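PDB 3ILK: uncharacterized tRNA/rRNA methyltransferase HI_0380 from Haemophilus influenzae, which probably methylates tRNA or rRNA with S-adenosyl-L-methionine as methyl donor, as other members of the TrmH (SpoU) family do, although its own substrate is not established. Local coordinates for residues E6-E14 with Y105-R115; T34-K42 with A62-A71. All blocks are in the same frame, centred on the assembly; numbering follows the deposited sequence.

Interactions 1 and 2 lie in one parallel sheet, their centres about 10 Å apart, and share the border between strands 8-13 and 35-39. Across the sheet the order is 63-65, 35-39, 8-13, 109-113, so interaction 2 closes the outer edge while interaction 1 lies nearer the middle. Along the chain, interaction 2 is nested within the loop that interaction 1 closes. Leu12 N and Cys37 O, 2.7 Å apart, probably form one of the hydrogen bonds that join the two contacts. All four segments belong to the SpoU methylase region; interaction 1 leads to Gly114, a probable S-adenosyl-L-methionine contact, whereas interaction 2 builds the flank of the same sheet.

Interaction 1: E6-E14 with Y105-R115; sequences ENIRIVLIE and YKGKIAIVFGR
Strands 8-13 and 109-113 run parallel with their axes 4.8 Å apart, and six backbone hydrogen bonds join them, from Ile109 N to Asn7 O at one end to Ile13 N to Phe113 O at the other. The straightest, from Val11 N to Ile111 O, is 2.9 Å long with 178° at the hydrogen. On one face Ile10 CG2 comes obliquely to the Phe113 ring, 3.9 Å from CE1, while Leu12 CD2 rests near Phe113 CB. The other face pairs Val11 with Val112, side by side, beta-branched residues at home in extended strands, and small Ala110 leaves room for Val11 CG2. In this SPOUT-type alpha/beta sheet, the broad Phe113 ring meets Leu145, Val149 and Val152 of helix 145-169, and its strand runs on into Gly114, a probable S-adenosyl-L-methionine contact. The two branches of Ile13 divide the work. With CG1 beside the backbone N (chi1 -49°), CD1 presses tightly on Val112 CG1 at 3.4 Å, and CG2 sits 3.4 Å above the centre of the Arg115 guanidinium plane. Glu14 OE2 forms a salt bridge with Arg115 NH2 (2.8 Å), though its hydrogen bond is weak; a salt bridge to Glu124 and a hydrogen bond from NE to Gly119 O probably limit the guanidinium's rotation.

Interaction 2: T34-K42 with A62-A71; sequences TQLCLVSPK and ARVVDSFDEA
Cys37 lays its sulfur against Arg63 and Ala71 at once, SG standing 3.8 Å from the CB of Arg63 and equally far from the CB of Ala71. SG reaches the helix because it points opposite the backbone N (chi1 180°), and a small sulfur side chain suits a place where strand and helix lie this close. Next along the same face, Val39 splits its contacts: CG2 presses on Ala71 CB at a tight 3.4 Å, while CG1 lies near Ser67 N. Alanine suits this spot, where a helix comes close to the sheet. Ser67 is the N-cap of that helix, its OG accepting from Glu70 N at 3.0 Å.

On the opposite face Ala62 CB touches Leu36 CD2, and the Pro41 ring lies across Val64, CD 3.8 Å from CG1; Met28 and Ile21 of helix 18-31 cover Leu36 and Leu38. Here strand 63-65 forms the outer edge of the chain's parallel sheet, bound to strand 35-39 and the residue after it by four backbone hydrogen bonds. The bond from Leu38 N to Arg63 O is almost straight (177°), whereas that from Arg63 N to Leu36 O is bent to 134°, where the pairing begins. At the other end a water links Ser40 OG (2.7 Å) with the main-chain Asp66 O (2.9 Å), a place the serine hydroxyl suits. Arg63 sends its charged end away from strand 35-39. With no salt bridge between the segments, cohesion rests on backbone bonds and the fit of aliphatic side chains, so the pairing probably depends little on charge.

Interaction 1: E6-E14 with Y105-R115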
loop_
_atom_site.group_PDB
_atom_site.type_symbol
_atom_site.label_atom_id
_atom_site.label_comp_id
_atom_site.label_asym_id
_atom_site.label_seq_id
_atom_site.Cartn_x
_atom_site.Cartn_y
_atom_site.Cartn_z
ATOM N N GLU A 6 -7.044 -17.031 14.019
ATOM C CA GLU A 6 -7.667 -18.341 14.202
ATOM C C GLU A 6 -9.027 -18.328 14.920
ATOM O O GLU A 6 -9.825 -19.264 14.740
ATOM C CB GLU A 6 -6.689 -19.286 14.924
ATOM C CG GLU A 6 -5.745 -20.138 14.024
ATOM C CD GLU A 6 -4.784 -19.314 13.127
ATOM O OE1 GLU A 6 -5.261 -18.731 12.102
ATOM O OE2 GLU A 6 -3.548 -19.291 13.417
ATOM N N ASN A 7 -9.292 -17.307 15.737
ATOM C CA ASN A 7 -10.658 -17.050 16.207
ATOM C C ASN A 7 -11.620 -16.463 15.138
ATOM O O ASN A 7 -12.700 -15.951 15.506
ATOM C CB ASN A 7 -10.702 -16.192 17.504
ATOM C CG ASN A 7 -10.325 -14.695 17.280
ATOM O OD1 ASN A 7 -10.509 -13.835 18.177
ATOM N ND2 ASN A 7 -9.789 -14.389 16.103
ATOM N N ILE A 8 -11.249 -16.522 13.844
ATOM C CA ILE A 8 -12.128 -15.996 12.767
ATOM C C ILE A 8 -12.545 -17.137 11.831
ATOM O O ILE A 8 -11.715 -17.739 11.185
ATOM C CB ILE A 8 -11.434 -14.920 11.883
ATOM C CG1 ILE A 8 -10.967 -13.695 12.724
ATOM C CG2 ILE A 8 -12.330 -14.543 10.687
ATOM C CD1 ILE A 8 -9.789 -12.852 12.021
ATOM N N ARG A 9 -13.831 -17.425 11.799
ATOM C CA ARG A 9 -14.357 -18.449 10.903
ATOM C C ARG A 9 -14.836 -17.779 9.634
ATOM O O ARG A 9 -15.706 -16.899 9.685
ATOM C CB ARG A 9 -15.513 -19.209 11.589
ATOM C CG ARG A 9 -16.133 -20.366 10.727
ATOM C CD ARG A 9 -17.250 -21.099 11.460
ATOM N NE ARG A 9 -16.831 -21.568 12.792
ATOM C CZ ARG A 9 -17.640 -21.869 13.808
ATOM N NH1 ARG A 9 -18.977 -21.785 13.715
ATOM N NH2 ARG A 9 -17.091 -22.238 14.961
ATOM N N ILE A 10 -14.342 -18.250 8.498
ATOM C CA ILE A 10 -14.803 -17.819 7.191
ATOM C C ILE A 10 -15.903 -18.791 6.734
ATOM O O ILE A 10 -15.668 -19.986 6.627
ATOM C CB ILE A 10 -13.612 -17.790 6.177
ATOM C CG1 ILE A 10 -12.536 -16.768 6.602
ATOM C CG2 ILE A 10 -14.074 -17.527 4.709
ATOM C CD1 ILE A 10 -12.982 -15.317 6.552
ATOM N N VAL A 11 -17.109 -18.280 6.498
ATOM C CA VAL A 11 -18.204 -19.160 6.083
ATOM C C VAL A 11 -18.571 -18.895 4.629
ATOM O O VAL A 11 -18.836 -17.779 4.259
ATOM C CB VAL A 11 -19.470 -18.946 6.960
ATOM C CG1 VAL A 11 -20.611 -19.928 6.481
ATOM C CG2 VAL A 11 -19.106 -19.047 8.523
ATOM N N LEU A 12 -18.628 -19.932 3.805
ATOM C CA LEU A 12 -19.048 -19.782 2.436
ATOM C C LEU A 12 -20.417 -20.472 2.190
ATOM O O LEU A 12 -20.548 -21.746 2.249
ATOM C CB LEU A 12 -17.996 -20.402 1.497
ATOM C CG LEU A 12 -16.508 -20.101 1.705
ATOM C CD1 LEU A 12 -15.643 -20.794 0.578
ATOM C CD2 LEU A 12 -16.200 -18.596 1.762
ATOM N N ILE A 13 -21.419 -19.625 1.912
ATOM C CA ILE A 13 -22.792 -20.092 1.643
ATOM C C ILE A 13 -22.971 -20.640 0.245
ATOM O O ILE A 13 -22.892 -19.898 -0.735
ATOM C CB ILE A 13 -23.823 -18.989 1.802
ATOM C CG1 ILE A 13 -23.629 -18.227 3.158
ATOM C CG2 ILE A 13 -25.239 -19.556 1.735
ATOM C CD1 ILE A 13 -23.705 -19.111 4.410
ATOM N N GLU A 14 -23.298 -21.925 0.182
ATOM C CA GLU A 14 -23.626 -22.611 -1.088
ATOM C C GLU A 14 -22.686 -22.252 -2.177
ATOM O O GLU A 14 -23.067 -21.543 -3.077
ATOM C CB GLU A 14 -25.059 -22.316 -1.538
ATOM C CG GLU A 14 -26.063 -22.665 -0.467
ATOM C CD GLU A 14 -27.484 -22.337 -0.876
ATOM O OE1 GLU A 14 -27.785 -22.240 -2.096
ATOM O OE2 GLU A 14 -28.326 -22.249 0.009
ATOM N N TYR A 105 -12.427 -7.604 18.676
ATOM C CA TYR A 105 -13.557 -8.392 19.242
ATOM C C TYR A 105 -13.097 -9.508 20.199
ATOM O O TYR A 105 -12.380 -10.433 19.810
ATOM C CB TYR A 105 -14.512 -9.008 18.168
ATOM C CG TYR A 105 -15.757 -9.540 18.879
ATOM C CD1 TYR A 105 -16.634 -8.650 19.512
ATOM C CD2 TYR A 105 -16.009 -10.926 19.008
ATOM C CE1 TYR A 105 -17.737 -9.092 20.171
ATOM C CE2 TYR A 105 -17.145 -11.386 19.746
ATOM C CZ TYR A 105 -17.999 -10.471 20.263
ATOM O OH TYR A 105 -19.091 -10.855 20.971
ATOM N N LYS A 106 -13.437 -9.385 21.489
ATOM C CA LYS A 106 -13.092 -10.436 22.455
ATOM C C LYS A 106 -14.032 -11.656 22.414
ATOM O O LYS A 106 -14.739 -11.926 23.406
ATOM C CB LYS A 106 -13.000 -9.841 23.866
ATOM C CG LYS A 106 -11.999 -8.706 23.968
ATOM C CD LYS A 106 -11.940 -8.210 25.484
ATOM C CE LYS A 106 -11.790 -6.715 25.432
ATOM N NZ LYS A 106 -10.503 -6.192 24.907
ATOM N N GLY A 107 -14.008 -12.416 21.290
ATOM C CA GLY A 107 -14.804 -13.636 21.160
ATOM C C GLY A 107 -14.505 -14.212 19.793
ATOM O O GLY A 107 -13.504 -13.796 19.232
ATOM N N LYS A 108 -15.316 -15.172 19.305
ATOM C CA LYS A 108 -15.233 -15.703 17.945
ATOM C C LYS A 108 -16.149 -14.914 17.010
ATOM O O LYS A 108 -17.254 -14.513 17.411
ATOM C CB LYS A 108 -15.688 -17.180 17.899
ATOM C CG LYS A 108 -14.689 -18.206 18.426
ATOM C CD LYS A 108 -15.289 -19.611 18.309
ATOM C CE LYS A 108 -14.445 -20.623 19.027
ATOM N NZ LYS A 108 -15.160 -21.940 19.045
ATOM N N ILE A 109 -15.713 -14.787 15.766
ATOM C CA ILE A 109 -16.303 -13.969 14.759
ATOM C C ILE A 109 -16.546 -14.910 13.569
ATOM O O ILE A 109 -15.638 -15.686 13.164
ATOM C CB ILE A 109 -15.277 -12.828 14.335
ATOM C CG1 ILE A 109 -14.894 -11.945 15.515
ATOM C CG2 ILE A 109 -15.796 -12.012 13.137
ATOM C CD1 ILE A 109 -13.499 -12.273 16.049
ATOM N N ALA A 110 -17.753 -14.892 13.018
ATOM C CA ALA A 110 -17.911 -15.512 11.665
ATOM C C ALA A 110 -18.036 -14.397 10.625
ATOM O O ALA A 110 -18.721 -13.405 10.840
ATOM C CB ALA A 110 -19.152 -16.420 11.657
ATOM N N ILE A 111 -17.307 -14.485 9.533
ATOM C CA ILE A 111 -17.610 -13.649 8.400
ATOM C C ILE A 111 -18.228 -14.516 7.317
ATOM O O ILE A 111 -17.590 -15.449 6.855
ATOM C CB ILE A 111 -16.352 -12.916 7.932
ATOM C CG1 ILE A 111 -15.665 -12.233 9.166
ATOM C CG2 ILE A 111 -16.716 -11.905 6.875
ATOM C CD1 ILE A 111 -14.300 -11.655 8.833
ATOM N N VAL A 112 -19.445 -14.153 6.880
ATOM C CA VAL A 112 -20.271 -14.987 6.047
ATOM C C VAL A 112 -20.321 -14.327 4.700
ATOM O O VAL A 112 -20.683 -13.157 4.588
ATOM C CB VAL A 112 -21.732 -15.202 6.635
ATOM C CG1 VAL A 112 -22.501 -16.277 5.809
ATOM C CG2 VAL A 112 -21.645 -15.630 8.165
ATOM N N PHE A 113 -19.939 -15.111 3.705
ATOM C CA PHE A 113 -19.938 -14.753 2.293
ATOM C C PHE A 113 -21.143 -15.392 1.658
ATOM O O PHE A 113 -21.247 -16.648 1.573
ATOM C CB PHE A 113 -18.615 -15.193 1.651
ATOM C CG PHE A 113 -17.412 -14.430 2.179
ATOM C CD1 PHE A 113 -16.817 -14.776 3.407
ATOM C CD2 PHE A 113 -16.888 -13.361 1.457
ATOM C CE1 PHE A 113 -15.715 -14.065 3.894
ATOM C CE2 PHE A 113 -15.808 -12.639 1.944
ATOM C CZ PHE A 113 -15.226 -12.984 3.173
ATOM N N GLY A 114 -22.073 -14.537 1.201
ATOM C CA GLY A 114 -23.340 -15.031 0.690
ATOM C C GLY A 114 -23.073 -15.443 -0.721
ATOM O O GLY A 114 -21.981 -15.207 -1.249
ATOM N N ARG A 115 -24.066 -16.075 -1.325
ATOM C CA ARG A 115 -24.013 -16.483 -2.708
ATOM C C ARG A 115 -23.792 -15.321 -3.688
ATOM O O ARG A 115 -24.437 -14.265 -3.592
ATOM C CB ARG A 115 -25.334 -17.161 -3.043
ATOM C CG ARG A 115 -25.702 -18.295 -2.095
ATOM C CD ARG A 115 -27.244 -18.411 -1.845
ATOM N NE ARG A 115 -27.560 -17.694 -0.600
ATOM C CZ ARG A 115 -28.149 -18.225 0.475
ATOM N NH1 ARG A 115 -28.347 -17.482 1.529
ATOM N NH2 ARG A 115 -28.526 -19.496 0.506
HETATM O O HOH W 1 -20.847 -18.156 -1.339
#

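Interaction 2: T34-K42 with A62-A71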
loop_
_atom_site.group_PDB
_atom_site.type_symbol
_atom_site.label_atom_id
_atom_site.label_comp_id
_atom_site.label_asym_id
_atom_site.label_seq_id
_atom_site.Cartn_x
_atom_site.Cartn_y
_atom_site.Cartn_z
ATOM N N THR A 34 -7.240 -19.557 8.828
ATOM C CA THR A 34 -7.245 -21.031 8.792
ATOM C C THR A 34 -8.613 -21.697 8.948
ATOM O O THR A 34 -8.714 -22.895 8.707
ATOM C CB THR A 34 -6.372 -21.596 9.920
ATOM O OG1 THR A 34 -6.834 -21.031 11.153
ATOM C CG2 THR A 34 -4.895 -21.211 9.734
ATOM N N GLN A 35 -9.647 -20.988 9.406
ATOM C CA GLN A 35 -10.906 -21.668 9.728
ATOM C C GLN A 35 -11.944 -21.444 8.683
ATOM O O GLN A 35 -12.482 -20.350 8.582
ATOM C CB GLN A 35 -11.506 -21.195 11.032
ATOM C CG GLN A 35 -10.532 -21.113 12.186
ATOM C CD GLN A 35 -10.607 -22.317 13.063
ATOM O OE1 GLN A 35 -11.120 -22.246 14.182
ATOM N NE2 GLN A 35 -10.131 -23.455 12.557
ATOM N N LEU A 36 -12.253 -22.503 7.961
ATOM C CA LEU A 36 -13.167 -22.464 6.860
ATOM C C LEU A 36 -14.420 -23.343 7.155
ATOM O O LEU A 36 -14.312 -24.488 7.598
ATOM C CB LEU A 36 -12.442 -22.957 5.569
ATOM C CG LEU A 36 -13.362 -23.019 4.354
ATOM C CD1 LEU A 36 -13.795 -21.597 3.939
ATOM C CD2 LEU A 36 -12.667 -23.761 3.158
ATOM N N CYS A 37 -15.592 -22.780 6.888
ATOM C CA CYS A 37 -16.867 -23.479 7.002
ATOM C C CYS A 37 -17.697 -23.296 5.723
ATOM O O CYS A 37 -17.899 -22.150 5.255
ATOM C CB CYS A 37 -17.593 -22.939 8.224
ATOM S SG CYS A 37 -19.202 -23.646 8.573
ATOM N N LEU A 38 -18.128 -24.425 5.151
ATOM C CA LEU A 38 -19.022 -24.532 3.988
ATOM C C LEU A 38 -20.481 -24.874 4.379
ATOM O O LEU A 38 -20.702 -25.799 5.183
ATOM C CB LEU A 38 -18.466 -25.582 3.016
ATOM C CG LEU A 38 -16.942 -25.541 2.717
ATOM C CD1 LEU A 38 -16.556 -26.651 1.713
ATOM C CD2 LEU A 38 -16.523 -24.130 2.184
ATOM N N VAL A 39 -21.443 -24.083 3.868
ATOM C CA VAL A 39 -22.873 -24.395 3.994
ATOM C C VAL A 39 -23.326 -24.987 2.689
ATOM O O VAL A 39 -23.235 -24.341 1.627
ATOM C CB VAL A 39 -23.710 -23.190 4.383
ATOM C CG1 VAL A 39 -25.226 -23.549 4.644
ATOM C CG2 VAL A 39 -23.103 -22.469 5.690
ATOM N N SER A 40 -23.773 -26.244 2.732
ATOM C CA SER A 40 -24.329 -26.880 1.538
ATOM C C SER A 40 -23.542 -26.536 0.277
ATOM O O SER A 40 -24.112 -25.969 -0.639
ATOM C CB SER A 40 -25.771 -26.434 1.283
ATOM O OG SER A 40 -26.586 -26.938 2.296
ATOM N N PRO A 41 -22.243 -26.852 0.248
ATOM C CA PRO A 41 -21.553 -26.697 -1.004
ATOM C C PRO A 41 -22.204 -27.629 -1.992
ATOM O O PRO A 41 -22.702 -28.732 -1.641
ATOM C CB PRO A 41 -20.124 -27.182 -0.694
ATOM C CG PRO A 41 -20.309 -28.143 0.442
ATOM C CD PRO A 41 -21.383 -27.476 1.275
ATOM N N LYS A 42 -22.204 -27.201 -3.235
ATOM C CA LYS A 42 -22.792 -28.021 -4.289
ATOM C C LYS A 42 -21.904 -29.217 -4.539
ATOM O O LYS A 42 -22.355 -30.329 -4.883
ATOM C CB LYS A 42 -22.905 -27.154 -5.527
ATOM C CG LYS A 42 -23.468 -27.844 -6.754
ATOM C CD LYS A 42 -23.686 -26.788 -7.828
ATOM C CE LYS A 42 -24.531 -27.356 -8.968
ATOM N NZ LYS A 42 -24.023 -28.698 -9.303
ATOM N N ALA A 62 -11.987 -28.040 6.843
ATOM C CA ALA A 62 -13.208 -27.255 6.798
ATOM C C ALA A 62 -14.381 -28.002 7.387
ATOM O O ALA A 62 -14.520 -29.201 7.223
ATOM C CB ALA A 62 -13.539 -26.790 5.377
ATOM N N ARG A 63 -15.182 -27.265 8.162
ATOM C CA ARG A 63 -16.514 -27.671 8.508
ATOM C C ARG A 63 -17.438 -27.701 7.288
ATOM O O ARG A 63 -17.300 -26.910 6.363
ATOM C CB ARG A 63 -17.116 -26.690 9.491
ATOM C CG ARG A 63 -16.531 -26.811 10.766
ATOM C CD ARG A 63 -17.274 -25.940 11.765
ATOM N NE ARG A 63 -16.455 -25.984 12.965
ATOM C CZ ARG A 63 -16.837 -25.575 14.156
ATOM N NH1 ARG A 63 -18.058 -25.069 14.326
ATOM N NH2 ARG A 63 -15.977 -25.701 15.159
ATOM N N VAL A 64 -18.400 -28.612 7.345
ATOM C CA VAL A 64 -19.435 -28.681 6.341
ATOM C C VAL A 64 -20.759 -28.926 7.007
ATOM O O VAL A 64 -21.013 -30.008 7.553
ATOM C CB VAL A 64 -19.192 -29.762 5.333
ATOM C CG1 VAL A 64 -20.201 -29.581 4.208
ATOM C CG2 VAL A 64 -17.796 -29.650 4.801
ATOM N N VAL A 65 -21.615 -27.910 6.922
ATOM C CA VAL A 65 -22.919 -27.954 7.576
ATOM C C VAL A 65 -24.022 -27.606 6.565
ATOM O O VAL A 65 -23.749 -27.117 5.442
ATOM C CB VAL A 65 -22.997 -27.015 8.849
ATOM C CG1 VAL A 65 -21.916 -27.420 9.907
ATOM C CG2 VAL A 65 -22.874 -25.487 8.483
ATOM N N ASP A 66 -25.251 -27.848 7.011
ATOM C CA ASP A 66 -26.454 -27.702 6.228
ATOM C C ASP A 66 -27.227 -26.411 6.542
ATOM O O ASP A 66 -28.214 -26.144 5.903
ATOM C CB ASP A 66 -27.378 -28.904 6.536
ATOM C CG ASP A 66 -28.245 -29.255 5.383
ATOM O OD1 ASP A 66 -27.910 -28.803 4.262
ATOM O OD2 ASP A 66 -29.238 -30.010 5.567
ATOM N N SER A 67 -26.798 -25.625 7.538
ATOM C CA SER A 67 -27.589 -24.476 7.953
ATOM C C SER A 67 -26.679 -23.315 8.416
ATOM O O SER A 67 -25.490 -23.513 8.799
ATOM C CB SER A 67 -28.537 -24.875 9.097
ATOM O OG SER A 67 -27.929 -24.709 10.387
ATOM N N PHE A 68 -27.269 -22.117 8.402
ATOM C CA PHE A 68 -26.546 -20.899 8.604
ATOM C C PHE A 68 -26.309 -20.910 10.114
ATOM O O PHE A 68 -25.227 -20.617 10.562
ATOM C CB PHE A 68 -27.426 -19.703 8.127
ATOM C CG PHE A 68 -26.894 -18.359 8.498
ATOM C CD1 PHE A 68 -27.066 -17.858 9.808
ATOM C CD2 PHE A 68 -26.211 -17.584 7.567
ATOM C CE1 PHE A 68 -26.575 -16.644 10.162
ATOM C CE2 PHE A 68 -25.698 -16.309 7.906
ATOM C CZ PHE A 68 -25.867 -15.847 9.236
ATOM N N ASP A 69 -27.342 -21.300 10.873
ATOM C CA ASP A 69 -27.246 -21.425 12.330
ATOM C C ASP A 69 -26.089 -22.306 12.790
ATOM O O ASP A 69 -25.309 -21.909 13.667
ATOM C CB ASP A 69 -28.589 -21.919 12.921
ATOM C CG ASP A 69 -29.615 -20.809 12.984
ATOM O OD1 ASP A 69 -29.311 -19.706 12.498
ATOM O OD2 ASP A 69 -30.725 -21.020 13.504
ATOM N N GLU A 70 -25.933 -23.474 12.181
ATOM C CA GLU A 70 -24.783 -24.317 12.517
ATOM C C GLU A 70 -23.481 -23.615 12.082
ATOM O O GLU A 70 -22.503 -23.576 12.864
ATOM C CB GLU A 70 -24.909 -25.719 11.904
ATOM C CG GLU A 70 -25.954 -26.540 12.602
ATOM C CD GLU A 70 -26.448 -27.696 11.750
ATOM O OE1 GLU A 70 -26.415 -28.832 12.250
ATOM O OE2 GLU A 70 -26.894 -27.466 10.598
ATOM N N ALA A 71 -23.506 -23.000 10.886
ATOM C CA ALA A 71 -22.298 -22.367 10.339
ATOM C C ALA A 71 -21.738 -21.293 11.261
ATOM O O ALA A 71 -20.554 -21.077 11.265
ATOM C CB ALA A 71 -22.523 -21.808 8.937
HETATM O O HOH W 2 -28.564 -25.338 3.125
#